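Uncharacterized protein (Pseudomonas aeruginosa UCBPP-PA14, PDB 3FD9) is the anti-activator ExsD, which represses the type III secretion regulon by disrupting self-association and DNA binding of the transcriptional activator ExsA. Local coordinates at the interface of chains A and B. Residues are numbered along the deposited sequence; one frame, centred on the assembly and turned at random. Chains: chain A/B, Uncharacterized protein.

Contact 1: the interface of chains A and B. Residues chain A 145, 148; chain B 129, 167, 171.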
# COMPACT_ATOMS: atom_id res chain seq x y z
N ARG A 145 10.87 17.23 -18.33
CA ARG A 145 9.64 17.98 -18.52
C ARG A 145 9.92 19.48 -18.46
O ARG A 145 9.11 20.29 -18.90
CB ARG A 145 8.62 17.61 -17.45
CG ARG A 145 8.24 16.14 -17.45
CD ARG A 145 7.30 15.82 -18.60
NE ARG A 145 6.99 14.40 -18.67
CZ ARG A 145 6.13 13.87 -19.53
NH1 ARG A 145 5.50 14.64 -20.40
NH2 ARG A 145 5.91 12.56 -19.52
N GLU A 148 12.07 21.39 -21.90
CA GLU A 148 11.32 21.98 -23.02
C GLU A 148 11.12 23.48 -22.84
O GLU A 148 11.25 24.24 -23.80
CB GLU A 148 9.97 21.28 -23.17
CG GLU A 148 9.09 21.37 -21.94
CD GLU A 148 7.86 20.48 -22.03
OE1 GLU A 148 7.54 20.04 -23.16
OE2 GLU A 148 7.22 20.23 -20.99
N LEU B 129 2.14 12.90 -16.53
CA LEU B 129 1.93 14.34 -16.47
C LEU B 129 1.33 14.78 -15.14
O LEU B 129 1.65 15.85 -14.65
CB LEU B 129 1.03 14.80 -17.61
CG LEU B 129 1.65 14.96 -19.00
CD1 LEU B 129 0.56 15.27 -20.01
CD2 LEU B 129 2.70 16.06 -18.99
N ARG B 167 2.38 25.13 -18.54
CA ARG B 167 2.49 24.29 -19.73
C ARG B 167 2.00 22.88 -19.43
O ARG B 167 1.27 22.29 -20.22
CB ARG B 167 3.94 24.26 -20.22
CG ARG B 167 4.21 23.14 -21.22
CD ARG B 167 5.58 23.27 -21.86
NE ARG B 167 5.65 24.39 -22.80
CZ ARG B 167 5.26 24.32 -24.07
NH1 ARG B 167 4.77 23.18 -24.56
NH2 ARG B 167 5.36 25.39 -24.86
N GLN B 171 -0.78 20.84 -21.57
CA GLN B 171 -0.53 19.56 -22.22
C GLN B 171 -1.58 18.55 -21.77
O GLN B 171 -2.01 17.71 -22.55
CB GLN B 171 0.87 19.05 -21.89
CG GLN B 171 1.98 19.78 -22.61
CD GLN B 171 3.36 19.24 -22.25
OE1 GLN B 171 4.38 19.74 -22.72
NE2 GLN B 171 3.39 18.21 -21.41

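Contact 2: the interface of chains A and B. Residues chain A 142, 145-146; chain B 132, 135-136, 139, 164.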
# COMPACT_ATOMS: atom_id res chain seq x y z
N PHE A 142 11.89 14.61 -14.16
CA PHE A 142 11.47 15.95 -13.80
C PHE A 142 12.08 16.99 -14.72
O PHE A 142 11.37 17.79 -15.33
CB PHE A 142 11.84 16.25 -12.34
CG PHE A 142 11.52 17.65 -11.91
CD1 PHE A 142 10.36 17.92 -11.21
CD2 PHE A 142 12.37 18.70 -12.22
CE1 PHE A 142 10.06 19.22 -10.81
CE2 PHE A 142 12.08 20.00 -11.83
CZ PHE A 142 10.92 20.25 -11.12
N ARG A 145 10.87 17.23 -18.33
CA ARG A 145 9.64 17.98 -18.52
C ARG A 145 9.92 19.48 -18.46
O ARG A 145 9.11 20.29 -18.90
CB ARG A 145 8.62 17.61 -17.45
CG ARG A 145 8.24 16.14 -17.45
CD ARG A 145 7.30 15.82 -18.60
NE ARG A 145 6.99 14.40 -18.67
CZ ARG A 145 6.13 13.87 -19.53
NH1 ARG A 145 5.50 14.64 -20.40
NH2 ARG A 145 5.91 12.56 -19.52
N VAL A 146 11.07 19.83 -17.90
CA VAL A 146 11.47 21.23 -17.81
C VAL A 146 12.37 21.60 -18.99
O VAL A 146 12.36 22.74 -19.45
CB VAL A 146 12.21 21.51 -16.48
CG1 VAL A 146 12.77 22.92 -16.47
CG2 VAL A 146 11.27 21.30 -15.31
N GLN B 132 3.73 14.43 -12.61
CA GLN B 132 4.71 15.47 -12.89
C GLN B 132 4.21 16.81 -12.38
O GLN B 132 5.00 17.70 -12.09
CB GLN B 132 4.98 15.53 -14.40
CG GLN B 132 6.40 15.94 -14.75
CD GLN B 132 6.64 17.44 -14.62
OE1 GLN B 132 5.72 18.24 -14.78
NE2 GLN B 132 7.89 17.82 -14.35
N GLN B 135 5.09 16.81 -8.47
CA GLN B 135 6.47 17.22 -8.24
C GLN B 135 6.60 18.73 -8.37
O GLN B 135 7.50 19.34 -7.79
CB GLN B 135 7.41 16.53 -9.25
CG GLN B 135 7.29 15.01 -9.30
CD GLN B 135 7.78 14.33 -8.03
OE1 GLN B 135 7.37 13.21 -7.72
NE2 GLN B 135 8.66 15.01 -7.28
N LEU B 136 5.70 19.33 -9.15
CA LEU B 136 5.72 20.78 -9.38
C LEU B 136 5.08 21.55 -8.23
O LEU B 136 5.50 22.67 -7.93
CB LEU B 136 5.05 21.13 -10.71
CG LEU B 136 5.96 21.30 -11.93
CD1 LEU B 136 7.06 20.25 -11.95
CD2 LEU B 136 5.15 21.27 -13.21
N LYS B 139 7.51 21.10 -5.28
CA LYS B 139 8.66 21.98 -5.46
C LYS B 139 8.23 23.44 -5.34
O LYS B 139 9.05 24.35 -5.34
CB LYS B 139 9.33 21.72 -6.81
CG LYS B 139 10.70 22.36 -6.98
CD LYS B 139 11.38 21.89 -8.26
CE LYS B 139 12.81 22.44 -8.38
NZ LYS B 139 12.85 23.92 -8.56
N CYS B 164 6.28 26.18 -15.72
CA CYS B 164 6.20 24.75 -16.02
C CYS B 164 4.81 24.17 -15.79
O CYS B 164 4.28 23.47 -16.65
CB CYS B 164 7.23 23.97 -15.20
SG CYS B 164 8.94 24.39 -15.58

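Contact 3: the interface of chains A and B. Residues chain A 108-109, 112, 123; chain B 38, 42.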
# COMPACT_ATOMS: atom_id res chain seq x y z
N TYR A 108 18.24 -17.49 8.99
CA TYR A 108 19.14 -17.57 7.84
C TYR A 108 19.93 -16.29 7.68
O TYR A 108 21.09 -16.32 7.29
CB TYR A 108 18.38 -17.87 6.55
CG TYR A 108 19.30 -18.09 5.38
CD1 TYR A 108 19.67 -19.38 4.99
CD2 TYR A 108 19.84 -17.02 4.68
CE1 TYR A 108 20.53 -19.59 3.92
CE2 TYR A 108 20.70 -17.22 3.62
CZ TYR A 108 21.04 -18.50 3.25
OH TYR A 108 21.89 -18.70 2.18
N GLY A 109 19.30 -15.16 7.96
CA GLY A 109 20.00 -13.89 7.93
C GLY A 109 21.11 -13.88 8.96
O GLY A 109 22.21 -13.39 8.72
N GLU A 112 23.87 -16.45 7.86
CA GLU A 112 24.60 -15.73 6.83
C GLU A 112 25.69 -14.80 7.38
O GLU A 112 26.79 -14.73 6.83
CB GLU A 112 23.61 -14.92 6.01
CG GLU A 112 24.10 -14.47 4.68
CD GLU A 112 23.10 -13.57 4.01
OE1 GLU A 112 22.57 -12.66 4.68
OE2 GLU A 112 22.84 -13.80 2.81
N ARG A 123 23.67 -5.38 2.24
CA ARG A 123 22.29 -5.52 1.77
C ARG A 123 21.52 -4.23 1.89
O ARG A 123 20.94 -3.75 0.91
CB ARG A 123 21.56 -6.64 2.51
CG ARG A 123 22.02 -8.03 2.10
CD ARG A 123 21.15 -9.12 2.68
NE ARG A 123 21.68 -10.44 2.33
CZ ARG A 123 21.77 -10.90 1.08
NH1 ARG A 123 21.37 -10.15 0.06
NH2 ARG A 123 22.27 -12.11 0.85
N ARG B 38 15.27 -13.34 -0.76
CA ARG B 38 16.14 -14.29 -0.10
C ARG B 38 16.25 -15.61 -0.86
O ARG B 38 17.27 -16.30 -0.77
CB ARG B 38 15.65 -14.55 1.33
CG ARG B 38 16.32 -15.72 1.99
CD ARG B 38 17.81 -15.48 2.15
NE ARG B 38 18.10 -14.58 3.26
CZ ARG B 38 19.20 -13.83 3.34
NH1 ARG B 38 20.10 -13.86 2.36
NH2 ARG B 38 19.39 -13.02 4.38
N ARG B 42 20.06 -12.49 -7.32
CA ARG B 42 19.82 -11.20 -7.95
C ARG B 42 19.45 -11.34 -9.43
O ARG B 42 18.62 -10.60 -9.94
CB ARG B 42 21.03 -10.27 -7.82
CG ARG B 42 21.43 -9.94 -6.39
CD ARG B 42 20.27 -9.35 -5.59
NE ARG B 42 20.67 -8.96 -4.24
CZ ARG B 42 19.83 -8.56 -3.29
NH1 ARG B 42 18.53 -8.49 -3.54
NH2 ARG B 42 20.30 -8.23 -2.09

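Contact 1: the interface of chains A and B
A:Glu148 points its carboxylate at two side chains of one chain B helix, B:Gln171 and B:Arg167. It approaches B:Gln171 from the opposite direction, and the carboxylate and amide planes stand 69° apart. The amide oxygen OE1 of B:Gln171 faces this carboxylate, 3.2 Å from OE1 of A:Glu148. As modelled both atoms can only accept, so the approach is doubtful at 2.6 Å resolution. A flipped amide would turn its NH2 toward the acid, yet OE1 of B:Gln171 also sits in plane at the edge of the B:Arg167 guanidinium, which suits the modelled orientation; the choice of O and N stays undecided.

B:Arg167 meets the same carboxylate with its aliphatic part: CD lies 3.6 Å from CD of A:Glu148. Its chain runs out extended and then bends at chi3 (-72°), which carries the guanidinium past the acid. NH1 of B:Arg167 stays 4.4 Å from OE1 of A:Glu148, too far for a direct salt bridge but near enough that the opposite charges probably attract.

On the other flank, A:Arg145 crosses B:Leu129 at about a right angle. The guanidinium nitrogen NH1 of A:Arg145 rests 3.4 Å from the methyl CD2 of B:Leu129, a van der Waals contact.

The chain A residues come from the end of helix 119-147 and the loop just after it. B:Leu129 lies on helix 119-145, B:Arg167 and B:Gln171 on 151-189, so the tip of one chain's hairpin rests across both arms of the other's.

Contact 2: the interface of chains A and B
The C-terminal end of helix 119-147 in chain A packs against helices 119-145 and 151-189 of chain B, the paired helices of the ExsD helical hairpin domain. A:Phe142 is the main apolar group from chain A, with 87 Å² of its surface hidden by chain B. Its CG is anti to the backbone N (chi1 176°), which directs the ring toward helix 119-145.

The outer carbons of the ring do much of the touching. CE1 of A:Phe142 lies 3.4 Å from the methyl CD1 of B:Leu136, and CZ of A:Phe142 lies 3.3 Å from CD of B:Lys139. The lysine chain crosses the phenyl group at about a right angle and offers its methylene carbons, CD first and then CE, which is 4.0 Å from CZ of A:Phe142. CB of B:Gln135 sits at the ring edge, in its plane, 3.8 Å from CD1 of A:Phe142.

One turn further along, the aliphatic stem of A:Arg145 lies against B:Gln132, whose chain is bent at chi2. The two side chains cross at a slant, stem against amide. CG of A:Arg145 is 3.3 Å from CG of B:Gln132, and the amide nitrogen NE2 of B:Gln132 comes within 3.2 Å of CB of A:Arg145.

The second chain B helix enters through B:Cys164. Its SG meets the methyl CG2 of A:Val146 at 3.9 Å, a sulfur-to-methyl packing contact.

Contact 3: the interface of chains A and B
An arginine-carboxylate salt bridge joins helix 30-39 of chain B, within the ExsD N-terminal domain, to helix 96-115 of chain A. B:Arg38 grips A:Glu112 end-on with two nitrogens, one to each carboxylate oxygen. NH1 of B:Arg38 donates to OE2 of A:Glu112 at 2.8 Å, and NH2 of B:Arg38 to OE1 of A:Glu112 at 3.2 Å. This is not a flat bidentate pair: carboxylate and guanidinium planes are 77° apart, and both bonds are bent and tilted out of both planes.

A:Arg123, on helix 119-147, is itself at the interface and also holds the acid. Its NH2 donates to OE2 of A:Glu112 at 2.6 Å, from the opposite face to B:Arg38 and on the syn side. The two arginines thus gather round one carboxylate, their guanidinium planes 83° apart, which probably helps fix it for B:Arg38.

A:Tyr108 supports the interchain arginine from one face of its guanidinium. CD2 of the phenol ring lies 3.3 Å from NE of B:Arg38, offset toward the rim, with ring and guanidinium planes 49° apart. Bends at chi2 and chi3 fold the B:Arg38 chain so that it meets ring and acid together. NH2 of the poorly ordered B:Arg42 approaches NH1 of A:Arg123 without a hydrogen bond.

Contact 1 and contact 2 are neighbouring parts of one surface: the centres of their C-alpha atoms are about 8 Å apart, they share A:Arg145, and both set the end of chain A helix 119-147, with the loop residue after it in contact 1, against chain B helices 119-145 and 151-189. Contact 3 is remote: between C-alpha centres, about 43 Å from contact 1 and about 38 Å from contact 2. Helix 119-147 of chain A nevertheless reaches all three, supplying A:Arg123 near its start. This pairing, not an exact two-fold, is one within a deposited assembly of three copies; the structure alone does not show whether it is biological.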